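Side-chain contacts in protease Do-like 2, chloroplastic (Arabidopsis thaliana, PDB 4FLN), which is a chloroplast serine protease that makes the primary cut in the photodamaged D1 protein of plant photosystem II: residues B[371-376]-B[448-453]; B[376-381]-B[465-470]; B[398-403]-B[414-419]; B[425-430]-B[479-484]. One frame throughout, in Å; residues are numbered along the deposited sequence.

Contact 1 of 4, residues B[371-376]-B[448-453]; sequences SYIIVA and RNIHHL
Tyr372 meets the start of the helix through its backbone, its CA lying 4.1 Å from Ile450 CD1, while its CB points away from 448-453. At the edge of that ring, in its plane, sits Ile374 CG1; Trp66 adds an edge-to-face contact, and the hydroxyl is hydrogen-bonded to Ser497 O. On the helix side the His452 imidazole receives Arg448 N at its ND1 edge, in the ring plane, and the rings of both His451 and His452 meet that of Tyr507. All this belongs to the second PDZ domain of the chain, where the first turn of helix 450-459 lies against strand 373-375.

Ile450 carries the contact. Its CG1 is trans to the backbone N (chi1 -167°) and the chain runs on extended, which brings CD1 within 3.8 Å of Ile373 CG2. The two side chains run alongside each other, heading opposite ways, and the same Ile373 methyl also lies 3.9 Å from Ile450 CG1. The other branch, Ile450 CG2, touches Ser371 CB at 4.0 Å; the Ser371 hydroxyl itself is bonded to Asp502. An alanine at Ile450 would lose both branches and is likely to open a gap beside Ile373 CG2, with Ser371 CB left without its apolar neighbour.

Asn449 N-caps the helix. Its OD1 accepts weakly from His451 N and more firmly from His452 N, a 2.9 Å bond with an N-H...O angle of 162° whose donor is tilted 28° from the carbonyl plane.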
loop_
_atom_site.group_PDB
_atom_site.type_symbol
_atom_site.label_atom_id
_atom_site.label_comp_id
_atom_site.label_asym_id
_atom_site.label_seq_id
_atom_site.Cartn_x
_atom_site.Cartn_y
_atom_site.Cartn_z
ATOM N N SER B 371 -20.864 -26.464 -18.107
ATOM C CA SER B 371 -20.730 -27.890 -18.330
ATOM C C SER B 371 -19.480 -28.424 -17.657
ATOM O O SER B 371 -18.480 -27.713 -17.514
ATOM C CB SER B 371 -20.649 -28.169 -19.823
ATOM O OG SER B 371 -21.641 -27.433 -20.508
ATOM N N TYR B 372 -19.549 -29.675 -17.219
ATOM C CA TYR B 372 -18.370 -30.354 -16.715
ATOM C C TYR B 372 -18.479 -31.863 -16.857
ATOM O O TYR B 372 -19.574 -32.418 -16.831
ATOM C CB TYR B 372 -18.063 -29.940 -15.271
ATOM C CG TYR B 372 -18.909 -30.592 -14.206
ATOM C CD1 TYR B 372 -18.450 -31.713 -13.523
ATOM C CD2 TYR B 372 -20.150 -30.072 -13.860
ATOM C CE1 TYR B 372 -19.211 -32.309 -12.536
ATOM C CE2 TYR B 372 -20.918 -30.661 -12.871
ATOM C CZ TYR B 372 -20.443 -31.779 -12.211
ATOM O OH TYR B 372 -21.201 -32.374 -11.230
ATOM N N ILE B 373 -17.337 -32.513 -17.038
ATOM C CA ILE B 373 -17.266 -33.967 -17.053
ATOM C C ILE B 373 -15.987 -34.414 -16.340
ATOM O O ILE B 373 -14.940 -33.777 -16.472
ATOM C CB ILE B 373 -17.364 -34.530 -18.496
ATOM C CG1 ILE B 373 -17.315 -36.056 -18.490
ATOM C CG2 ILE B 373 -16.276 -33.956 -19.384
ATOM C CD1 ILE B 373 -17.605 -36.676 -19.846
ATOM N N ILE B 374 -16.087 -35.485 -15.558
ATOM C CA ILE B 374 -14.957 -35.981 -14.778
ATOM C C ILE B 374 -14.616 -37.421 -15.140
ATOM O O ILE B 374 -15.461 -38.309 -15.066
ATOM C CB ILE B 374 -15.250 -35.903 -13.269
ATOM C CG1 ILE B 374 -15.794 -34.525 -12.902
ATOM C CG2 ILE B 374 -13.997 -36.191 -12.456
ATOM C CD1 ILE B 374 -16.039 -34.342 -11.420
ATOM N N VAL B 375 -13.376 -37.647 -15.553
ATOM C CA VAL B 375 -12.910 -38.991 -15.879
ATOM C C VAL B 375 -11.674 -39.321 -15.061
ATOM O O VAL B 375 -10.680 -38.602 -15.115
ATOM C CB VAL B 375 -12.533 -39.131 -17.365
ATOM C CG1 VAL B 375 -12.628 -40.585 -17.782
ATOM C CG2 VAL B 375 -13.428 -38.270 -18.230
ATOM N N ALA B 376 -11.733 -40.407 -14.305
ATOM C CA ALA B 376 -10.595 -40.824 -13.502
ATOM C C ALA B 376 -10.132 -39.679 -12.591
ATOM O O ALA B 376 -8.939 -39.535 -12.286
ATOM C CB ALA B 376 -9.463 -41.300 -14.406
ATOM N N ARG B 448 -13.587 -31.127 -30.398
ATOM C CA ARG B 448 -14.312 -29.968 -30.918
ATOM C C ARG B 448 -14.908 -29.106 -29.805
ATOM O O ARG B 448 -14.839 -27.876 -29.840
ATOM C CB ARG B 448 -15.409 -30.418 -31.887
ATOM C CG ARG B 448 -14.930 -31.361 -32.979
ATOM C CD ARG B 448 -16.029 -31.680 -33.987
ATOM N NE ARG B 448 -15.818 -30.957 -35.240
ATOM C CZ ARG B 448 -16.619 -30.002 -35.704
ATOM N NH1 ARG B 448 -17.709 -29.662 -35.026
ATOM N NH2 ARG B 448 -16.335 -29.396 -36.853
ATOM N N ASN B 449 -15.494 -29.768 -28.819
ATOM C CA ASN B 449 -16.051 -29.105 -27.653
ATOM C C ASN B 449 -16.221 -30.152 -26.568
ATOM O O ASN B 449 -15.813 -31.293 -26.747
ATOM C CB ASN B 449 -17.386 -28.465 -27.990
ATOM C CG ASN B 449 -18.295 -29.403 -28.753
ATOM O OD1 ASN B 449 -18.771 -30.396 -28.207
ATOM N ND2 ASN B 449 -18.540 -29.095 -30.023
ATOM N N ILE B 450 -16.824 -29.792 -25.445
ATOM C CA ILE B 450 -16.856 -30.725 -24.326
ATOM C C ILE B 450 -17.945 -31.797 -24.446
ATOM O O ILE B 450 -17.853 -32.850 -23.826
ATOM C CB ILE B 450 -16.968 -30.000 -22.987
ATOM C CG1 ILE B 450 -16.664 -30.974 -21.845
ATOM C CG2 ILE B 450 -18.342 -29.371 -22.847
ATOM C CD1 ILE B 450 -16.678 -30.334 -20.483
ATOM N N HIS B 451 -18.967 -31.525 -25.249
ATOM C CA HIS B 451 -20.020 -32.499 -25.511
ATOM C C HIS B 451 -19.416 -33.601 -26.374
ATOM O O HIS B 451 -19.671 -34.789 -26.176
ATOM C CB HIS B 451 -21.174 -31.817 -26.248
ATOM C CG HIS B 451 -22.501 -32.486 -26.067
ATOM N ND1 HIS B 451 -22.814 -33.696 -26.646
ATOM C CD2 HIS B 451 -23.610 -32.096 -25.393
ATOM C CE1 HIS B 451 -24.051 -34.029 -26.325
ATOM N NE2 HIS B 451 -24.555 -33.077 -25.563
ATOM N N HIS B 452 -18.605 -33.181 -27.338
ATOM C CA HIS B 452 -17.843 -34.090 -28.180
ATOM C C HIS B 452 -16.951 -34.975 -27.307
ATOM O O HIS B 452 -17.035 -36.209 -27.358
ATOM C CB HIS B 452 -16.985 -33.281 -29.151
ATOM C CG HIS B 452 -16.258 -34.114 -30.156
ATOM N ND1 HIS B 452 -15.097 -33.692 -30.768
ATOM C CD2 HIS B 452 -16.523 -35.343 -30.657
ATOM C CE1 HIS B 452 -14.680 -34.624 -31.607
ATOM N NE2 HIS B 452 -15.526 -35.638 -31.555
ATOM N N LEU B 453 -16.100 -34.348 -26.499
ATOM C CA LEU B 453 -15.242 -35.118 -25.611
ATOM C C LEU B 453 -16.069 -36.125 -24.830
ATOM O O LEU B 453 -15.678 -37.282 -24.688
ATOM C CB LEU B 453 -14.488 -34.216 -24.642
ATOM C CG LEU B 453 -13.620 -34.989 -23.655
ATOM C CD1 LEU B 453 -12.518 -35.738 -24.400
ATOM C CD2 LEU B 453 -13.038 -34.065 -22.587
#

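Contact 2 of 4, residues B[376-381]-B[465-470]; sequences AGLVFT and LVFEFE
Phe467 is the first residue of 465-470 to touch the other strand, and it does so with one face of its ring, over which Phe380 CZ sits 3.7 Å from Phe467 CE2. This is part of the hydrophobic core of the PDZ domain. Strands 378-381 and 465-469 belong to the same curled antiparallel sheet but are not neighbours in it; their short axes pass 12.1 Å apart at 55°, and side chains fill the distance.

The two phenyl rings cross obliquely, their planes inclined at 37° and their centroids 5.3 Å apart. In both residues CG lies anti to the carbonyl carbon (chi1 -64° in Phe467), which sends each ring from its strand into the space between them. Phe467 CE2 meets Phe380 CE2 as well, at 3.9 Å, whereas Phe467 CD1 has Leu378 CD1 4.4 Å away as a looser neighbour. Elsewhere around this ring, Phe442 makes an edge-to-face contact and Leu477 packs against it. A serine in place of Phe467 would probably leave Phe380 CZ without the ring face it rests on and put a polar group into the buried gap.

Two residues on, Phe469 starts out to one side, but the end of its side chain swings back toward 376-381. Leu419 and Val439 pack around it, from the strands that lie between these two in the sheet. Its CE1 comes in at the edge of the Phe380 ring, near the ring plane, 4.5 Å from Phe380 CE1.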
loop_
_atom_site.group_PDB
_atom_site.type_symbol
_atom_site.label_atom_id
_atom_site.label_comp_id
_atom_site.label_asym_id
_atom_site.label_seq_id
_atom_site.Cartn_x
_atom_site.Cartn_y
_atom_site.Cartn_z
ATOM N N ALA B 376 -11.733 -40.407 -14.305
ATOM C CA ALA B 376 -10.595 -40.824 -13.502
ATOM C C ALA B 376 -10.132 -39.679 -12.591
ATOM O O ALA B 376 -8.939 -39.535 -12.286
ATOM C CB ALA B 376 -9.463 -41.300 -14.406
ATOM N N GLY B 377 -11.085 -38.865 -12.152
ATOM C CA GLY B 377 -10.770 -37.748 -11.288
ATOM C C GLY B 377 -10.284 -36.542 -12.071
ATOM O O GLY B 377 -10.022 -35.489 -11.482
ATOM N N LEU B 378 -10.168 -36.682 -13.395
ATOM C CA LEU B 378 -9.746 -35.554 -14.225
ATOM C C LEU B 378 -10.958 -34.687 -14.547
ATOM O O LEU B 378 -11.898 -35.125 -15.209
ATOM C CB LEU B 378 -9.064 -36.008 -15.526
ATOM C CG LEU B 378 -7.829 -36.922 -15.539
ATOM C CD1 LEU B 378 -6.949 -36.577 -16.726
ATOM C CD2 LEU B 378 -7.031 -36.870 -14.248
ATOM N N VAL B 379 -10.923 -33.446 -14.084
ATOM C CA VAL B 379 -12.085 -32.582 -14.176
ATOM C C VAL B 379 -11.969 -31.622 -15.353
ATOM O O VAL B 379 -11.042 -30.804 -15.414
ATOM C CB VAL B 379 -12.291 -31.806 -12.862
ATOM C CG1 VAL B 379 -13.287 -30.691 -13.046
ATOM C CG2 VAL B 379 -12.744 -32.753 -11.767
ATOM N N PHE B 380 -12.914 -31.736 -16.284
ATOM C CA PHE B 380 -12.939 -30.905 -17.489
ATOM C C PHE B 380 -14.086 -29.871 -17.504
ATOM O O PHE B 380 -15.222 -30.187 -17.161
ATOM C CB PHE B 380 -13.043 -31.793 -18.735
ATOM C CG PHE B 380 -11.880 -32.726 -18.927
ATOM C CD1 PHE B 380 -10.655 -32.250 -19.357
ATOM C CD2 PHE B 380 -12.021 -34.083 -18.714
ATOM C CE1 PHE B 380 -9.591 -33.102 -19.554
ATOM C CE2 PHE B 380 -10.958 -34.943 -18.905
ATOM C CZ PHE B 380 -9.740 -34.449 -19.324
ATOM N N THR B 381 -13.777 -28.636 -17.889
ATOM C CA THR B 381 -14.803 -27.645 -18.229
ATOM C C THR B 381 -14.372 -26.818 -19.431
ATOM O O THR B 381 -13.180 -26.765 -19.765
ATOM C CB THR B 381 -15.085 -26.643 -17.099
ATOM O OG1 THR B 381 -13.857 -26.308 -16.446
ATOM C CG2 THR B 381 -16.053 -27.199 -16.102
ATOM N N LEU B 465 -7.329 -44.536 -21.921
ATOM C CA LEU B 465 -7.829 -43.209 -22.221
ATOM C C LEU B 465 -6.614 -42.313 -22.425
ATOM O O LEU B 465 -5.881 -42.026 -21.477
ATOM C CB LEU B 465 -8.685 -42.699 -21.058
ATOM C CG LEU B 465 -9.961 -43.498 -20.749
ATOM C CD1 LEU B 465 -10.656 -42.963 -19.508
ATOM C CD2 LEU B 465 -10.916 -43.487 -21.933
ATOM N N VAL B 466 -6.388 -41.879 -23.661
ATOM C CA VAL B 466 -5.220 -41.051 -23.956
ATOM C C VAL B 466 -5.576 -39.576 -24.183
ATOM O O VAL B 466 -6.265 -39.235 -25.136
ATOM C CB VAL B 466 -4.429 -41.586 -25.176
ATOM C CG1 VAL B 466 -3.194 -40.751 -25.407
ATOM C CG2 VAL B 466 -4.043 -43.033 -24.966
ATOM N N PHE B 467 -5.094 -38.710 -23.299
ATOM C CA PHE B 467 -5.348 -37.281 -23.401
ATOM C C PHE B 467 -4.081 -36.541 -23.793
ATOM O O PHE B 467 -3.122 -36.525 -23.031
ATOM C CB PHE B 467 -5.832 -36.742 -22.059
ATOM C CG PHE B 467 -7.152 -37.313 -21.608
ATOM C CD1 PHE B 467 -7.196 -38.363 -20.698
ATOM C CD2 PHE B 467 -8.352 -36.791 -22.083
ATOM C CE1 PHE B 467 -8.404 -38.886 -20.275
ATOM C CE2 PHE B 467 -9.558 -37.313 -21.667
ATOM C CZ PHE B 467 -9.584 -38.368 -20.761
ATOM N N GLU B 468 -4.068 -35.931 -24.973
ATOM C CA GLU B 468 -2.956 -35.065 -25.354
ATOM C C GLU B 468 -3.277 -33.607 -25.062
ATOM O O GLU B 468 -4.264 -33.075 -25.555
ATOM C CB GLU B 468 -2.603 -35.232 -26.830
ATOM C CG GLU B 468 -1.947 -36.560 -27.153
ATOM C CD GLU B 468 -1.867 -36.822 -28.650
ATOM O OE1 GLU B 468 -2.045 -37.997 -29.060
ATOM O OE2 GLU B 468 -1.633 -35.850 -29.410
ATOM N N PHE B 469 -2.438 -32.955 -24.270
ATOM C CA PHE B 469 -2.690 -31.564 -23.909
ATOM C C PHE B 469 -1.849 -30.604 -24.729
ATOM O O PHE B 469 -1.091 -31.022 -25.606
ATOM C CB PHE B 469 -2.444 -31.336 -22.422
ATOM C CG PHE B 469 -3.321 -32.158 -21.540
ATOM C CD1 PHE B 469 -4.409 -31.599 -20.916
ATOM C CD2 PHE B 469 -3.066 -33.502 -21.352
ATOM C CE1 PHE B 469 -5.220 -32.359 -20.107
ATOM C CE2 PHE B 469 -3.876 -34.270 -20.546
ATOM C CZ PHE B 469 -4.957 -33.697 -19.925
ATOM N N GLU B 470 -1.983 -29.318 -24.412
ATOM C CA GLU B 470 -1.384 -28.240 -25.187
ATOM C C GLU B 470 0.137 -28.285 -25.223
ATOM O O GLU B 470 0.739 -28.088 -26.275
ATOM C CB GLU B 470 -1.867 -26.879 -24.665
ATOM C CG GLU B 470 -1.174 -25.659 -25.292
ATOM C CD GLU B 470 -1.492 -25.455 -26.775
ATOM O OE1 GLU B 470 -2.055 -26.368 -27.415
ATOM O OE2 GLU B 470 -1.171 -24.367 -27.304
#

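Contact 3 of 4, residues B[398-403]-B[414-419]; sequences LKLLTK and EQIVIL
Ile418 places CG1 between its backbone N and carbonyl carbon (chi1 70°), which sets the CG2 methyl beside the backbone N and turns it to the helix, 4.2 Å from Leu400 CD1. In Ile416 the choice is different: CG1 stands anti to the carbonyl carbon (chi1 -60°), and the extended chain carries CD1 to Lys403 CB at 4.3 Å while CG2 faces Leu400 CD2 at 4.4 Å. Leu400 thus shares its two methyls between two isoleucines, and its side chain lies roughly perpendicular to that of Ile418.

The contact is apolar and fairly loose. Only the aliphatic root of Lys403 joins in; its amine is hydrogen-bonded to Gln438 OE1. Behind the touching residues, Thr402 OG1 donates to Lys399 O at 2.8 Å, from above the carbonyl plane, tying the hydroxyl back to its own helix.

Helix 398-406 is thereby laid against the start of strand 417-422 in the second PDZ domain. That strand runs between strands 378-382 and 437-442, while Leu398, Leu401 and Thr402 of the helix pack on a second subunit of the hexamer.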
loop_
_atom_site.group_PDB
_atom_site.type_symbol
_atom_site.label_atom_id
_atom_site.label_comp_id
_atom_site.label_asym_id
_atom_site.label_seq_id
_atom_site.Cartn_x
_atom_site.Cartn_y
_atom_site.Cartn_z
ATOM N N LEU B 398 0.191 -17.716 -19.331
ATOM C CA LEU B 398 0.358 -17.049 -20.616
ATOM C C LEU B 398 -0.292 -17.777 -21.792
ATOM O O LEU B 398 -1.169 -17.227 -22.457
ATOM C CB LEU B 398 1.842 -16.827 -20.895
ATOM C CG LEU B 398 2.364 -15.431 -20.573
ATOM C CD1 LEU B 398 1.621 -14.825 -19.385
ATOM C CD2 LEU B 398 3.869 -15.493 -20.330
ATOM N N LYS B 399 0.156 -18.999 -22.061
ATOM C CA LYS B 399 -0.305 -19.727 -23.233
ATOM C C LYS B 399 -1.831 -19.703 -23.338
ATOM O O LYS B 399 -2.389 -19.305 -24.362
ATOM C CB LYS B 399 0.210 -21.152 -23.201
ATOM N N LEU B 400 -2.497 -20.104 -22.260
ATOM C CA LEU B 400 -3.955 -20.177 -22.230
ATOM C C LEU B 400 -4.620 -18.800 -22.314
ATOM O O LEU B 400 -5.644 -18.643 -22.981
ATOM C CB LEU B 400 -4.415 -20.884 -20.955
ATOM C CG LEU B 400 -5.388 -22.047 -21.089
ATOM C CD1 LEU B 400 -5.895 -22.418 -19.718
ATOM C CD2 LEU B 400 -6.541 -21.684 -21.990
ATOM N N LEU B 401 -4.043 -17.818 -21.622
ATOM C CA LEU B 401 -4.617 -16.472 -21.538
ATOM C C LEU B 401 -4.653 -15.812 -22.904
ATOM O O LEU B 401 -5.654 -15.204 -23.286
ATOM C CB LEU B 401 -3.813 -15.593 -20.588
ATOM C CG LEU B 401 -4.606 -14.781 -19.565
ATOM C CD1 LEU B 401 -3.801 -13.573 -19.141
ATOM C CD2 LEU B 401 -5.936 -14.345 -20.127
ATOM N N THR B 402 -3.555 -15.929 -23.638
ATOM C CA THR B 402 -3.515 -15.401 -24.987
ATOM C C THR B 402 -4.600 -16.061 -25.847
ATOM O O THR B 402 -5.386 -15.367 -26.498
ATOM C CB THR B 402 -2.115 -15.545 -25.621
ATOM O OG1 THR B 402 -1.755 -16.928 -25.670
ATOM C CG2 THR B 402 -1.085 -14.800 -24.795
ATOM N N LYS B 403 -4.669 -17.391 -25.827
ATOM C CA LYS B 403 -5.716 -18.090 -26.572
ATOM C C LYS B 403 -7.085 -17.485 -26.293
ATOM O O LYS B 403 -7.898 -17.328 -27.200
ATOM C CB LYS B 403 -5.719 -19.586 -26.267
ATOM C CG LYS B 403 -4.721 -20.347 -27.103
ATOM C CD LYS B 403 -5.141 -21.788 -27.335
ATOM C CE LYS B 403 -4.354 -22.395 -28.495
ATOM N NZ LYS B 403 -4.530 -23.876 -28.626
ATOM N N GLU B 414 -17.498 -24.498 -31.362
ATOM C CA GLU B 414 -16.151 -24.766 -30.874
ATOM C C GLU B 414 -15.960 -24.235 -29.453
ATOM O O GLU B 414 -16.500 -23.195 -29.082
ATOM C CB GLU B 414 -15.098 -24.177 -31.815
ATOM C CG GLU B 414 -13.666 -24.492 -31.417
ATOM C CD GLU B 414 -12.643 -23.714 -32.229
ATOM O OE1 GLU B 414 -13.055 -22.996 -33.160
ATOM O OE2 GLU B 414 -11.430 -23.813 -31.936
ATOM N N GLN B 415 -15.198 -24.977 -28.658
ATOM C CA GLN B 415 -14.815 -24.544 -27.327
ATOM C C GLN B 415 -13.362 -24.881 -27.124
ATOM O O GLN B 415 -12.780 -25.653 -27.877
ATOM C CB GLN B 415 -15.616 -25.270 -26.249
ATOM C CG GLN B 415 -17.075 -24.911 -26.172
ATOM C CD GLN B 415 -17.803 -25.715 -25.116
ATOM O OE1 GLN B 415 -17.432 -26.849 -24.828
ATOM N NE2 GLN B 415 -18.842 -25.131 -24.529
ATOM N N ILE B 416 -12.782 -24.276 -26.101
ATOM C CA ILE B 416 -11.503 -24.689 -25.580
ATOM C C ILE B 416 -11.872 -25.482 -24.342
ATOM O O ILE B 416 -12.525 -24.965 -23.429
ATOM C CB ILE B 416 -10.624 -23.477 -25.186
ATOM C CG1 ILE B 416 -10.358 -22.586 -26.395
ATOM C CG2 ILE B 416 -9.307 -23.933 -24.602
ATOM C CD1 ILE B 416 -9.634 -21.309 -26.048
ATOM N N VAL B 417 -11.503 -26.754 -24.330
ATOM C CA VAL B 417 -11.775 -27.585 -23.179
ATOM C C VAL B 417 -10.529 -27.615 -22.318
ATOM O O VAL B 417 -9.425 -27.869 -22.810
ATOM C CB VAL B 417 -12.141 -29.011 -23.583
ATOM C CG1 VAL B 417 -12.548 -29.814 -22.347
ATOM C CG2 VAL B 417 -13.252 -28.993 -24.611
ATOM N N ILE B 418 -10.696 -27.330 -21.037
ATOM C CA ILE B 418 -9.557 -27.359 -20.152
ATOM C C ILE B 418 -9.722 -28.395 -19.060
ATOM O O ILE B 418 -10.828 -28.748 -18.661
ATOM C CB ILE B 418 -9.282 -25.997 -19.505
ATOM C CG1 ILE B 418 -10.379 -25.665 -18.498
ATOM C CG2 ILE B 418 -9.156 -24.915 -20.562
ATOM C CD1 ILE B 418 -9.896 -24.799 -17.362
ATOM N N LEU B 419 -8.586 -28.886 -18.599
ATOM C CA LEU B 419 -8.518 -29.694 -17.416
ATOM C C LEU B 419 -8.208 -28.711 -16.303
ATOM O O LEU B 419 -7.104 -28.172 -16.242
ATOM C CB LEU B 419 -7.359 -30.659 -17.590
ATOM C CG LEU B 419 -6.875 -31.402 -16.361
ATOM C CD1 LEU B 419 -8.050 -32.081 -15.712
ATOM C CD2 LEU B 419 -5.845 -32.403 -16.788
#

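Contact 4 of 4, residues B[425-430]-B[479-484]; sequences NEVNIG and REASNS
Val427 does most of the work here, setting its CG1 methyl 3.9 Å from Ala481 CB and 4.0 Å from Ser482 OG at the start of helix 479-493. Its other methyl, CG2, comes to 4.2 Å from Ala481 O, so the two branches rest lightly on the first turn of the helix, in van der Waals contact only. The touch on Ala481 is purely apolar. Ser482 meets the valine with OG, which lies beside its own backbone N (chi1 -76°) and is hydrogen-bonded to Glu478 O one turn earlier.

Val427 is held out by a type I beta turn running from Asn425 to Asn428. Asn428 braces that turn from within: its OD1 accepts from Asn425 N at 2.8 Å, with a bent N-H...O angle of 134° and the donor tilted from the carbonyl plane. At the amide's other end, ND2 bonds to Leu423 O, just before the turn, and to Ala376 O, which ties the turn to the bend before strand 378-382. Asn264 of a second subunit bonds through ND2 to the carbonyls of Val427 and Ile429, making the loop part of a subunit interface.

In the second PDZ domain, this contact lays the loop between strands 417-422 and 437-442 against the helix that follows directly after strand 474-478, and farther along that helix Ala485 also touches Val427.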
loop_
_atom_site.group_PDB
_atom_site.type_symbol
_atom_site.label_atom_id
_atom_site.label_comp_id
_atom_site.label_asym_id
_atom_site.label_seq_id
_atom_site.Cartn_x
_atom_site.Cartn_y
_atom_site.Cartn_z
ATOM N N ASN B 425 -5.907 -39.589 -6.899
ATOM C CA ASN B 425 -6.318 -40.985 -6.769
ATOM C C ASN B 425 -5.332 -41.938 -7.448
ATOM O O ASN B 425 -4.538 -41.530 -8.293
ATOM C CB ASN B 425 -7.719 -41.192 -7.345
ATOM C CG ASN B 425 -8.306 -42.546 -6.982
ATOM O OD1 ASN B 425 -8.238 -43.504 -7.759
ATOM N ND2 ASN B 425 -8.888 -42.631 -5.791
ATOM N N GLU B 426 -5.399 -43.213 -7.086
ATOM C CA GLU B 426 -4.410 -44.180 -7.544
ATOM C C GLU B 426 -4.356 -44.382 -9.066
ATOM O O GLU B 426 -3.355 -44.862 -9.594
ATOM C CB GLU B 426 -4.594 -45.514 -6.824
ATOM N N VAL B 427 -5.422 -44.035 -9.775
ATOM C CA VAL B 427 -5.419 -44.193 -11.227
ATOM C C VAL B 427 -4.681 -43.041 -11.915
ATOM O O VAL B 427 -4.091 -43.207 -12.987
ATOM C CB VAL B 427 -6.845 -44.269 -11.798
ATOM C CG1 VAL B 427 -6.888 -45.249 -12.952
ATOM C CG2 VAL B 427 -7.832 -44.671 -10.718
ATOM N N ASN B 428 -4.755 -41.867 -11.298
ATOM C CA ASN B 428 -4.178 -40.651 -11.850
ATOM C C ASN B 428 -2.782 -40.264 -11.333
ATOM O O ASN B 428 -2.306 -39.154 -11.598
ATOM C CB ASN B 428 -5.167 -39.483 -11.768
ATOM C CG ASN B 428 -5.592 -39.156 -10.350
ATOM O OD1 ASN B 428 -4.762 -39.038 -9.443
ATOM N ND2 ASN B 428 -6.899 -38.985 -10.155
ATOM N N ILE B 429 -2.142 -41.148 -10.569
ATOM C CA ILE B 429 -0.848 -40.809 -9.975
ATOM C C ILE B 429 0.109 -40.252 -11.023
ATOM O O ILE B 429 0.242 -40.795 -12.122
ATOM C CB ILE B 429 -0.177 -42.008 -9.256
ATOM C CG1 ILE B 429 0.518 -42.928 -10.261
ATOM C CG2 ILE B 429 -1.191 -42.782 -8.408
ATOM C CD1 ILE B 429 0.982 -44.227 -9.648
ATOM N N GLY B 430 0.756 -39.148 -10.672
ATOM C CA GLY B 430 1.636 -38.437 -11.579
ATOM C C GLY B 430 0.901 -37.315 -12.291
ATOM O O GLY B 430 1.512 -36.336 -12.726
ATOM N N ARG B 479 -8.895 -47.607 -18.897
ATOM C CA ARG B 479 -10.359 -47.499 -18.893
ATOM C C ARG B 479 -11.042 -48.195 -17.719
ATOM O O ARG B 479 -11.801 -47.567 -16.981
ATOM C CB ARG B 479 -10.958 -48.015 -20.204
ATOM C CG ARG B 479 -11.252 -46.921 -21.214
ATOM C CD ARG B 479 -12.151 -47.397 -22.342
ATOM N NE ARG B 479 -13.379 -47.985 -21.831
ATOM C CZ ARG B 479 -13.659 -49.279 -21.886
ATOM N NH1 ARG B 479 -12.804 -50.122 -22.442
ATOM N NH2 ARG B 479 -14.801 -49.732 -21.396
ATOM N N GLU B 480 -10.773 -49.487 -17.549
ATOM C CA GLU B 480 -11.528 -50.286 -16.589
ATOM C C GLU B 480 -11.308 -49.811 -15.154
ATOM O O GLU B 480 -12.254 -49.739 -14.364
ATOM C CB GLU B 480 -11.203 -51.778 -16.740
ATOM N N ALA B 481 -10.066 -49.479 -14.826
ATOM C CA ALA B 481 -9.738 -48.989 -13.491
ATOM C C ALA B 481 -10.355 -47.616 -13.229
ATOM O O ALA B 481 -10.749 -47.313 -12.103
ATOM C CB ALA B 481 -8.224 -48.942 -13.294
ATOM N N SER B 482 -10.429 -46.784 -14.266
ATOM C CA SER B 482 -11.044 -45.467 -14.141
ATOM C C SER B 482 -12.496 -45.588 -13.716
ATOM O O SER B 482 -12.978 -44.829 -12.877
ATOM C CB SER B 482 -10.960 -44.696 -15.458
ATOM O OG SER B 482 -9.654 -44.203 -15.676
ATOM N N ASN B 483 -13.195 -46.548 -14.305
ATOM C CA ASN B 483 -14.598 -46.750 -13.997
ATOM C C ASN B 483 -14.812 -47.218 -12.563
ATOM O O ASN B 483 -15.629 -46.652 -11.841
ATOM C CB ASN B 483 -15.231 -47.695 -15.017
ATOM C CG ASN B 483 -15.296 -47.080 -16.408
ATOM O OD1 ASN B 483 -14.695 -47.580 -17.358
ATOM N ND2 ASN B 483 -16.018 -45.973 -16.524
ATOM N N SER B 484 -14.055 -48.230 -12.146
ATOM C CA SER B 484 -14.106 -48.728 -10.772
ATOM C C SER B 484 -13.883 -47.612 -9.755
ATOM O O SER B 484 -14.430 -47.645 -8.652
ATOM C CB SER B 484 -13.051 -49.816 -10.547
ATOM O OG SER B 484 -13.077 -50.789 -11.576
#

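All four contacts lie in the second PDZ domain, away from the charge-relay residues assigned by similarity in the protease domain. Contacts 1 and 2 have centres about 9 Å apart, share Ala376 and are joined where Ile373 O faces Phe380 N at 2.9 Å, a probable hydrogen bond. Contact 3 is nested along the chain inside both; it probably bonds to contact 2 through Thr381 O and Ile418 N, and to contact 1 through Gln415 OE1 and Ile450 N. The centre of contact 4 lies about 12 Å from that of contact 2 and about 17 Å from that of contact 1. Contacts 3 and 4, with centres about 25 Å apart, do not touch each other, yet each reaches a second subunit.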